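Local coordinates for DNA replication protein DnaC (Aquifex aeolicus, PDB 3ECC) that probably uses ATP binding by its P-loop ATPase domain to load the replicative helicase at the start of DNA replication, at residues E36-P47 and L133-Y142; L109-R119 and D157-N165. All coordinates share one frame; numbering follows the deposited sequence.

Contact 1 of 2, residues E36-P47 and L133-Y142; sequences EEGKGLTFVGSP and LKSTIITTNY. With BEF (beryllium trifluoride ion), chain D.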
loop_
_atom_site.group_PDB
_atom_site.type_symbol
_atom_site.label_atom_id
_atom_site.label_comp_id
_atom_site.label_asym_id
_atom_site.label_seq_id
_atom_site.Cartn_x
_atom_site.Cartn_y
_atom_site.Cartn_z
ATOM N N GLU A 36 3.080 16.473 2.088
ATOM C CA GLU A 36 3.558 16.906 3.397
ATOM C C GLU A 36 2.605 16.488 4.523
ATOM O O GLU A 36 2.893 16.699 5.698
ATOM C CB GLU A 36 3.783 18.426 3.412
ATOM C CG GLU A 36 4.976 18.896 2.568
ATOM C CD GLU A 36 6.298 18.322 3.064
ATOM O OE1 GLU A 36 6.606 18.493 4.271
ATOM O OE2 GLU A 36 7.036 17.710 2.254
ATOM N N GLU A 37 1.478 15.883 4.158
ATOM C CA GLU A 37 0.505 15.403 5.143
ATOM C C GLU A 37 0.709 13.941 5.486
ATOM O O GLU A 37 0.215 13.466 6.498
ATOM C CB GLU A 37 -0.924 15.618 4.644
ATOM C CG GLU A 37 -1.313 17.076 4.526
ATOM C CD GLU A 37 -2.721 17.270 3.990
ATOM O OE1 GLU A 37 -3.328 16.277 3.545
ATOM O OE2 GLU A 37 -3.218 18.424 4.001
ATOM N N GLY A 38 1.425 13.224 4.626
ATOM C CA GLY A 38 1.710 11.814 4.855
ATOM C C GLY A 38 0.486 10.949 5.077
ATOM O O GLY A 38 0.471 10.089 5.952
ATOM N N LYS A 39 -0.563 11.198 4.306
ATOM C CA LYS A 39 -1.744 10.352 4.366
ATOM C C LYS A 39 -1.737 9.417 3.179
ATOM O O LYS A 39 -1.371 9.810 2.075
ATOM C CB LYS A 39 -3.024 11.185 4.358
ATOM C CG LYS A 39 -3.263 11.989 5.633
ATOM C CD LYS A 39 -4.700 12.506 5.707
ATOM C CE LYS A 39 -4.968 13.523 4.619
ATOM N NZ LYS A 39 -6.406 13.901 4.532
ATOM N N GLY A 40 -2.136 8.176 3.411
ATOM C CA GLY A 40 -2.232 7.214 2.335
ATOM C C GLY A 40 -3.568 6.516 2.348
ATOM O O GLY A 40 -4.505 6.965 3.005
ATOM N N LEU A 41 -3.650 5.408 1.616
ATOM C CA LEU A 41 -4.839 4.576 1.599
ATOM C C LEU A 41 -4.442 3.136 1.833
ATOM O O LEU A 41 -3.335 2.726 1.495
ATOM C CB LEU A 41 -5.567 4.693 0.258
ATOM C CG LEU A 41 -5.901 6.098 -0.260
ATOM C CD1 LEU A 41 -6.246 6.052 -1.741
ATOM C CD2 LEU A 41 -7.037 6.739 0.550
ATOM N N THR A 42 -5.359 2.374 2.416
ATOM C CA THR A 42 -5.158 0.961 2.652
ATOM C C THR A 42 -6.285 0.158 2.013
ATOM O O THR A 42 -7.454 0.326 2.350
ATOM C CB THR A 42 -5.084 0.658 4.153
ATOM O OG1 THR A 42 -4.085 1.492 4.760
ATOM C CG2 THR A 42 -4.736 -0.809 4.391
ATOM N N PHE A 43 -5.919 -0.711 1.078
ATOM C CA PHE A 43 -6.886 -1.530 0.358
ATOM C C PHE A 43 -6.870 -2.950 0.898
ATOM O O PHE A 43 -5.845 -3.631 0.860
ATOM C CB PHE A 43 -6.557 -1.563 -1.134
ATOM C CG PHE A 43 -6.600 -0.224 -1.799
ATOM C CD1 PHE A 43 -7.792 0.273 -2.303
ATOM C CD2 PHE A 43 -5.447 0.531 -1.936
ATOM C CE1 PHE A 43 -7.836 1.498 -2.929
ATOM C CE2 PHE A 43 -5.477 1.766 -2.565
ATOM C CZ PHE A 43 -6.672 2.251 -3.064
ATOM N N VAL A 44 -8.015 -3.391 1.401
ATOM C CA VAL A 44 -8.148 -4.715 1.975
ATOM C C VAL A 44 -9.164 -5.502 1.159
ATOM O O VAL A 44 -10.047 -4.920 0.540
ATOM C CB VAL A 44 -8.609 -4.628 3.447
ATOM C CG1 VAL A 44 -8.393 -5.951 4.157
ATOM C CG2 VAL A 44 -7.848 -3.534 4.170
ATOM N N GLY A 45 -9.027 -6.825 1.145
ATOM C CA GLY A 45 -9.988 -7.677 0.455
ATOM C C GLY A 45 -9.408 -8.968 -0.096
ATOM O O GLY A 45 -8.199 -9.197 -0.051
ATOM N N SER A 46 -10.285 -9.807 -0.628
ATOM C CA SER A 46 -9.902 -11.059 -1.270
ATOM C C SER A 46 -9.193 -10.841 -2.618
ATOM O O SER A 46 -9.224 -9.734 -3.161
ATOM C CB SER A 46 -11.141 -11.927 -1.474
ATOM O OG SER A 46 -11.510 -12.538 -0.258
ATOM N N PRO A 47 -8.533 -11.900 -3.144
ATOM C CA PRO A 47 -7.879 -11.929 -4.464
ATOM C C PRO A 47 -8.815 -11.568 -5.627
ATOM O O PRO A 47 -10.017 -11.830 -5.554
ATOM C CB PRO A 47 -7.437 -13.393 -4.599
ATOM C CG PRO A 47 -7.240 -13.861 -3.195
ATOM C CD PRO A 47 -8.242 -13.114 -2.352
ATOM N N LEU A 133 5.955 11.684 8.099
ATOM C CA LEU A 133 4.766 12.039 7.318
ATOM C C LEU A 133 4.943 11.758 5.837
ATOM O O LEU A 133 4.710 12.612 4.987
ATOM C CB LEU A 133 4.359 13.502 7.557
ATOM C CG LEU A 133 4.102 13.934 9.005
ATOM C CD1 LEU A 133 3.930 15.432 9.094
ATOM C CD2 LEU A 133 2.906 13.221 9.607
ATOM N N LYS A 134 5.347 10.542 5.529
ATOM C CA LYS A 134 5.550 10.154 4.154
ATOM C C LYS A 134 4.377 9.283 3.715
ATOM O O LYS A 134 4.200 8.178 4.209
ATOM C CB LYS A 134 6.876 9.413 4.024
ATOM C CG LYS A 134 8.106 10.284 4.283
ATOM C CD LYS A 134 8.583 10.968 3.020
ATOM C CE LYS A 134 9.522 12.111 3.324
ATOM N NZ LYS A 134 9.579 13.026 2.152
ATOM N N SER A 135 3.558 9.806 2.809
ATOM C CA SER A 135 2.322 9.135 2.397
ATOM C C SER A 135 2.606 7.813 1.718
ATOM O O SER A 135 3.468 7.720 0.845
ATOM C CB SER A 135 1.489 10.026 1.481
ATOM O OG SER A 135 2.330 10.806 0.642
ATOM N N THR A 136 1.873 6.788 2.134
ATOM C CA THR A 136 2.139 5.434 1.688
ATOM C C THR A 136 0.848 4.648 1.492
ATOM O O THR A 136 -0.024 4.625 2.364
ATOM C CB THR A 136 3.107 4.687 2.653
ATOM O OG1 THR A 136 2.891 3.276 2.555
ATOM C CG2 THR A 136 2.884 5.115 4.088
ATOM N N ILE A 137 0.732 4.013 0.331
ATOM C CA ILE A 137 -0.449 3.233 -0.003
ATOM C C ILE A 137 -0.164 1.744 0.124
ATOM O O ILE A 137 0.897 1.266 -0.266
ATOM C CB ILE A 137 -0.957 3.565 -1.418
ATOM C CG1 ILE A 137 -1.263 5.065 -1.526
ATOM C CG2 ILE A 137 -2.189 2.722 -1.757
ATOM C CD1 ILE A 137 -1.459 5.569 -2.950
ATOM N N ILE A 138 -1.118 1.015 0.684
ATOM C CA ILE A 138 -0.928 -0.398 0.976
ATOM C C ILE A 138 -2.090 -1.198 0.412
ATOM O O ILE A 138 -3.232 -0.763 0.466
ATOM C CB ILE A 138 -0.846 -0.640 2.509
ATOM C CG1 ILE A 138 0.421 -0.016 3.096
ATOM C CG2 ILE A 138 -0.932 -2.133 2.835
ATOM C CD1 ILE A 138 0.339 0.232 4.578
ATOM N N THR A 139 -1.791 -2.354 -0.165
ATOM C CA THR A 139 -2.828 -3.338 -0.463
ATOM C C THR A 139 -2.511 -4.612 0.291
ATOM O O THR A 139 -1.352 -5.021 0.383
ATOM C CB THR A 139 -2.975 -3.638 -1.975
ATOM O OG1 THR A 139 -1.917 -4.499 -2.415
ATOM C CG2 THR A 139 -2.958 -2.353 -2.785
ATOM N N THR A 140 -3.540 -5.227 0.853
ATOM C CA THR A 140 -3.342 -6.372 1.716
ATOM C C THR A 140 -4.486 -7.373 1.592
ATOM O O THR A 140 -5.610 -7.021 1.212
ATOM C CB THR A 140 -3.151 -5.941 3.204
ATOM O OG1 THR A 140 -2.834 -7.087 4.003
ATOM C CG2 THR A 140 -4.410 -5.261 3.747
ATOM N N ASN A 141 -4.194 -8.621 1.924
ATOM C CA ASN A 141 -5.199 -9.658 1.886
ATOM C C ASN A 141 -5.971 -9.815 3.193
ATOM O O ASN A 141 -5.387 -9.811 4.270
ATOM C CB ASN A 141 -4.559 -10.974 1.502
ATOM C CG ASN A 141 -5.117 -11.514 0.228
ATOM O OD1 ASN A 141 -6.298 -11.850 0.152
ATOM N ND2 ASN A 141 -4.286 -11.577 -0.802
ATOM N N TYR A 142 -7.289 -9.952 3.082
ATOM C CA TYR A 142 -8.121 -10.297 4.230
ATOM C C TYR A 142 -8.738 -11.682 4.051
ATOM O O TYR A 142 -9.438 -11.941 3.061
ATOM C CB TYR A 142 -9.211 -9.250 4.461
ATOM C CG TYR A 142 -9.982 -9.445 5.756
ATOM C CD1 TYR A 142 -9.319 -9.733 6.955
ATOM C CD2 TYR A 142 -11.370 -9.313 5.788
ATOM C CE1 TYR A 142 -10.028 -9.918 8.145
ATOM C CE2 TYR A 142 -12.086 -9.482 6.976
ATOM C CZ TYR A 142 -11.412 -9.785 8.149
ATOM O OH TYR A 142 -12.120 -9.952 9.326
HETATM BE BE BEF D . -4.101 -9.871 -4.764
HETATM F F1 BEF D . -5.390 -9.573 -3.602
HETATM F F2 BEF D . -2.889 -8.621 -5.091
HETATM F F3 BEF D . -4.327 -11.207 -5.892
HETATM O O HOH W 1 0.732 7.416 4.341
#
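Strands 40-45 and 136-141 run parallel, their axes approaching to 4.6 Å at an angle of 8°, and the bonding passes from strand to strand: Ile138 N donates to Leu41 O, Phe43 N to Ile138 O and Thr140 N to Phe43 O. Toward the nucleotide the ladder weakens, Tyr142 N reaching Gly45 O at 3.3 Å. At the other end a water accepts from Thr136 N and donates weakly to Gly38 O. Phe43 rises on the same face as Thr139, its CG anti to the carbonyl carbon (chi1 -62°), which brings one ring edge over the neighbouring strand. There Ile137 CG2 meets Phe43 CE2 at 3.5 Å in the ring plane, and Thr139 CG2 lies 3.9 Å from Phe43 CD2, while the Phe43 side chain also touches Leu54 of helix 51-65. With an alanine here, Ile137 CG2 and Leu54 would probably lose their common partner, opening a gap between sheet and helix. On the other face Val44 and Thr140 lie side by side, and Val44 CG1 touches Tyr142 CB at 3.4 Å. Thr139 OG1 is hydrogen-bonded to Asp107 and to the backbone N of Asp108, and Gly45 O accepts from Lys51. Ladder and side-chain contacts together place the strand leading into the P-loop next to Asn141, with Pro47 CA 3.5 Å from F1 of beryllium trifluoride; the place of Asn141 in this anion pocket is consistent with a sensor-1 role.

Contact 2 of 2, residues L109-R119 and D157-N165; sequences LGSERLSDWQR and DLASRLGEN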
loop_
_atom_site.group_PDB
_atom_site.type_symbol
_atom_site.label_atom_id
_atom_site.label_comp_id
_atom_site.label_asym_id
_atom_site.label_seq_id
_atom_site.Cartn_x
_atom_site.Cartn_y
_atom_site.Cartn_z
ATOM N N LEU A 109 1.145 -6.513 1.114
ATOM C CA LEU A 109 1.926 -6.325 2.338
ATOM C C LEU A 109 1.851 -7.534 3.287
ATOM O O LEU A 109 0.786 -7.863 3.826
ATOM C CB LEU A 109 1.528 -5.019 3.053
ATOM C CG LEU A 109 2.228 -4.659 4.374
ATOM C CD1 LEU A 109 3.743 -4.524 4.227
ATOM C CD2 LEU A 109 1.656 -3.375 4.949
ATOM N N GLY A 110 3.000 -8.198 3.443
ATOM C CA GLY A 110 3.159 -9.357 4.318
ATOM C C GLY A 110 1.937 -10.243 4.422
ATOM O O GLY A 110 1.554 -10.650 5.517
ATOM N N SER A 111 1.332 -10.558 3.280
ATOM C CA SER A 111 0.065 -11.299 3.259
ATOM C C SER A 111 0.149 -12.639 4.000
ATOM O O SER A 111 -0.816 -13.051 4.662
ATOM C CB SER A 111 -0.440 -11.501 1.817
ATOM O OG SER A 111 -1.186 -10.371 1.361
ATOM N N GLU A 112 1.304 -13.305 3.888
ATOM C CA GLU A 112 1.556 -14.572 4.583
ATOM C C GLU A 112 2.386 -14.367 5.856
ATOM O O GLU A 112 2.284 -13.324 6.505
ATOM C CB GLU A 112 2.247 -15.571 3.644
ATOM C CG GLU A 112 1.317 -16.229 2.639
ATOM C CD GLU A 112 0.272 -17.139 3.293
ATOM O OE1 GLU A 112 0.463 -17.548 4.463
ATOM O OE2 GLU A 112 -0.743 -17.453 2.625
ATOM N N ARG A 113 3.208 -15.360 6.198
ATOM C CA ARG A 113 4.053 -15.308 7.393
ATOM C C ARG A 113 5.525 -15.007 7.054
ATOM O O ARG A 113 6.094 -15.567 6.106
ATOM C CB ARG A 113 3.929 -16.609 8.191
ATOM C CG ARG A 113 2.497 -17.141 8.273
ATOM C CD ARG A 113 2.345 -18.224 9.344
ATOM N NE ARG A 113 0.940 -18.568 9.565
ATOM C CZ ARG A 113 0.459 -19.118 10.679
ATOM N NH1 ARG A 113 1.269 -19.390 11.696
ATOM N NH2 ARG A 113 -0.839 -19.388 10.778
ATOM N N LEU A 114 6.128 -14.121 7.847
ATOM C CA LEU A 114 7.424 -13.528 7.526
ATOM C C LEU A 114 8.478 -13.842 8.580
ATOM O O LEU A 114 8.159 -14.006 9.755
ATOM C CB LEU A 114 7.284 -12.012 7.419
ATOM C CG LEU A 114 6.208 -11.439 6.499
ATOM C CD1 LEU A 114 5.671 -10.148 7.074
ATOM C CD2 LEU A 114 6.741 -11.231 5.081
ATOM N N SER A 115 9.737 -13.889 8.152
ATOM C CA SER A 115 10.864 -14.142 9.053
ATOM C C SER A 115 11.288 -12.867 9.776
ATOM O O SER A 115 10.962 -11.762 9.341
ATOM C CB SER A 115 12.048 -14.726 8.281
ATOM O OG SER A 115 12.385 -13.905 7.180
ATOM N N ASP A 116 12.022 -13.027 10.877
ATOM C CA ASP A 116 12.347 -11.908 11.765
ATOM C C ASP A 116 12.921 -10.692 11.036
ATOM O O ASP A 116 12.576 -9.553 11.359
ATOM C CB ASP A 116 13.301 -12.353 12.884
ATOM C CG ASP A 116 12.595 -13.141 13.986
ATOM O OD1 ASP A 116 13.218 -13.361 15.051
ATOM O OD2 ASP A 116 11.426 -13.543 13.793
ATOM N N TRP A 117 13.782 -10.940 10.047
ATOM C CA TRP A 117 14.431 -9.862 9.290
ATOM C C TRP A 117 13.491 -9.195 8.281
ATOM O O TRP A 117 13.713 -8.051 7.888
ATOM C CB TRP A 117 15.700 -10.365 8.586
ATOM C CG TRP A 117 15.462 -11.531 7.671
ATOM C CD1 TRP A 117 15.567 -12.857 7.988
ATOM C CD2 TRP A 117 15.068 -11.479 6.292
ATOM N NE1 TRP A 117 15.267 -13.633 6.892
ATOM C CE2 TRP A 117 14.961 -12.814 5.838
ATOM C CE3 TRP A 117 14.801 -10.435 5.395
ATOM C CZ2 TRP A 117 14.593 -13.133 4.529
ATOM C CZ3 TRP A 117 14.442 -10.753 4.092
ATOM C CH2 TRP A 117 14.334 -12.094 3.675
ATOM N N GLN A 118 12.460 -9.923 7.848
ATOM C CA GLN A 118 11.406 -9.343 7.028
ATOM C C GLN A 118 10.486 -8.469 7.868
ATOM O O GLN A 118 10.039 -7.417 7.419
ATOM C CB GLN A 118 10.583 -10.431 6.355
ATOM C CG GLN A 118 11.241 -11.082 5.165
ATOM C CD GLN A 118 10.339 -12.098 4.479
ATOM O OE1 GLN A 118 9.853 -13.043 5.106
ATOM N NE2 GLN A 118 10.118 -11.910 3.185
ATOM N N ARG A 119 10.200 -8.920 9.085
ATOM C CA ARG A 119 9.398 -8.147 10.024
ATOM C C ARG A 119 10.170 -6.918 10.482
ATOM O O ARG A 119 9.576 -5.923 10.876
ATOM C CB ARG A 119 9.017 -8.997 11.236
ATOM C CG ARG A 119 8.338 -10.320 10.903
ATOM C CD ARG A 119 6.834 -10.154 10.748
ATOM N NE ARG A 119 6.130 -11.429 10.880
ATOM C CZ ARG A 119 5.522 -11.843 11.992
ATOM N NH1 ARG A 119 5.518 -11.076 13.078
ATOM N NH2 ARG A 119 4.906 -13.020 12.014
ATOM N N ASP A 157 -5.861 -9.559 12.358
ATOM C CA ASP A 157 -5.365 -10.487 11.349
ATOM C C ASP A 157 -4.084 -9.952 10.716
ATOM O O ASP A 157 -3.136 -10.697 10.494
ATOM C CB ASP A 157 -6.430 -10.717 10.281
ATOM C CG ASP A 157 -6.080 -11.848 9.334
ATOM O OD1 ASP A 157 -5.918 -13.004 9.790
ATOM O OD2 ASP A 157 -6.010 -11.582 8.118
ATOM N N LEU A 158 -4.063 -8.652 10.433
ATOM C CA LEU A 158 -2.851 -7.969 9.981
ATOM C C LEU A 158 -1.763 -7.926 11.041
ATOM O O LEU A 158 -0.586 -8.106 10.738
ATOM C CB LEU A 158 -3.174 -6.538 9.549
ATOM C CG LEU A 158 -3.087 -6.183 8.064
ATOM C CD1 LEU A 158 -1.627 -6.196 7.571
ATOM C CD2 LEU A 158 -3.985 -7.099 7.222
ATOM N N ALA A 159 -2.168 -7.675 12.283
ATOM C CA ALA A 159 -1.238 -7.584 13.402
ATOM C C ALA A 159 -0.591 -8.921 13.724
ATOM O O ALA A 159 0.489 -8.964 14.309
ATOM C CB ALA A 159 -1.942 -7.038 14.628
ATOM N N SER A 160 -1.256 -10.011 13.347
ATOM C CA SER A 160 -0.742 -11.348 13.618
ATOM C C SER A 160 0.556 -11.606 12.862
ATOM O O SER A 160 1.446 -12.294 13.362
ATOM C CB SER A 160 -1.786 -12.406 13.265
ATOM O OG SER A 160 -2.082 -12.377 11.882
ATOM N N ARG A 161 0.661 -11.043 11.661
ATOM C CA ARG A 161 1.819 -11.276 10.803
ATOM C C ARG A 161 2.774 -10.091 10.712
ATOM O O ARG A 161 3.849 -10.205 10.128
ATOM C CB ARG A 161 1.377 -11.718 9.404
ATOM C CG ARG A 161 0.169 -10.980 8.856
ATOM C CD ARG A 161 -0.491 -11.761 7.717
ATOM N NE ARG A 161 -1.375 -10.914 6.907
ATOM C CZ ARG A 161 -2.699 -11.061 6.814
ATOM N NH1 ARG A 161 -3.315 -12.041 7.470
ATOM N NH2 ARG A 161 -3.408 -10.226 6.060
ATOM N N LEU A 162 2.382 -8.958 11.291
ATOM C CA LEU A 162 3.190 -7.735 11.229
ATOM C C LEU A 162 3.512 -7.178 12.603
ATOM O O LEU A 162 4.529 -6.515 12.783
ATOM C CB LEU A 162 2.484 -6.651 10.405
ATOM C CG LEU A 162 2.448 -6.734 8.877
ATOM C CD1 LEU A 162 1.928 -5.427 8.297
ATOM C CD2 LEU A 162 3.823 -7.045 8.322
ATOM N N GLY A 163 2.632 -7.437 13.564
ATOM C CA GLY A 163 2.757 -6.876 14.903
ATOM C C GLY A 163 1.735 -5.784 15.134
ATOM O O GLY A 163 1.271 -5.156 14.186
ATOM N N GLU A 164 1.384 -5.563 16.400
ATOM C CA GLU A 164 0.420 -4.528 16.793
ATOM C C GLU A 164 0.908 -3.109 16.507
ATOM O O GLU A 164 0.139 -2.263 16.061
ATOM C CB GLU A 164 0.099 -4.644 18.284
ATOM C CG GLU A 164 -0.634 -5.909 18.687
ATOM C CD GLU A 164 -2.079 -5.933 18.196
ATOM O OE1 GLU A 164 -2.641 -4.845 17.915
ATOM O OE2 GLU A 164 -2.652 -7.045 18.089
ATOM N N ASN A 165 2.188 -2.859 16.786
ATOM C CA ASN A 165 2.806 -1.541 16.594
ATOM C C ASN A 165 2.619 -1.015 15.167
ATOM O O ASN A 165 2.165 0.115 14.959
ATOM C CB ASN A 165 4.301 -1.611 16.950
ATOM C CG ASN A 165 4.914 -0.242 17.244
ATOM O OD1 ASN A 165 4.244 0.662 17.739
ATOM N ND2 ASN A 165 6.206 -0.100 16.965
#
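Leu162 closes against two leucines of the 109-119 segment with its two methyl branches: CD1 lies 3.9 Å from Leu109 CD2, and CD2 lies 3.8 Å from Leu114 CD1. All three side chains also touch Ile122 of helix 116-131, so this is the apolar, more deeply packed part of the contact. Beside it Arg161 leaves the helix with CG between the backbone N and the carbonyl carbon (chi1 41°), then runs extended past the turn at 110-112. Its CD passes 3.2 Å from Gly110 O, and Ser111 O sits over one face of the guanidinium, 3.1 Å from NE at an angle too poor for a hydrogen bond. The end of the group is held instead by a salt bridge within its own helix, Arg161 NH1 to Asp157 OD2 at 2.8 Å, and by a weak bond from NH2 to Asn141 O. The outer side is looser. Arg119, bent at chi2 (-87°), lays its guanidinium against the end of helix 153-162 with Arg161 O over one face, and no clear hydrogen bond results; Ser160 beside it is exposed. Across the interface, then, methyl packing and arginine groups lying close to carbonyls dominate. Carbonyls of the turn and of the helix end would probably favour the two positive groups electrostatically, while Ser111 OG, bonded to Asp108, ties the turn to the magnesium site.

How the contacts relate
The segments alternate along the chain, 36-47, 109-119, 133-142 and 157-165, and all belong to one P-loop ATPase domain, with the centres of the two contacts 15 Å apart. Contact 1 joins two inner strands of the five-stranded parallel sheet near the centre of the chain; contact 2 lies further out, beyond the end of strand 104-107. Strand 136-141 follows helix 116-131 and precedes helix 153-162, so it links both sides of contact 2. The two contacts also touch: Leu109 N probably bonds to Thr139 O (3.0 Å), and Leu158 packs on Thr140. Together they join the central sheet, at the nucleotide site, to the helices outside it.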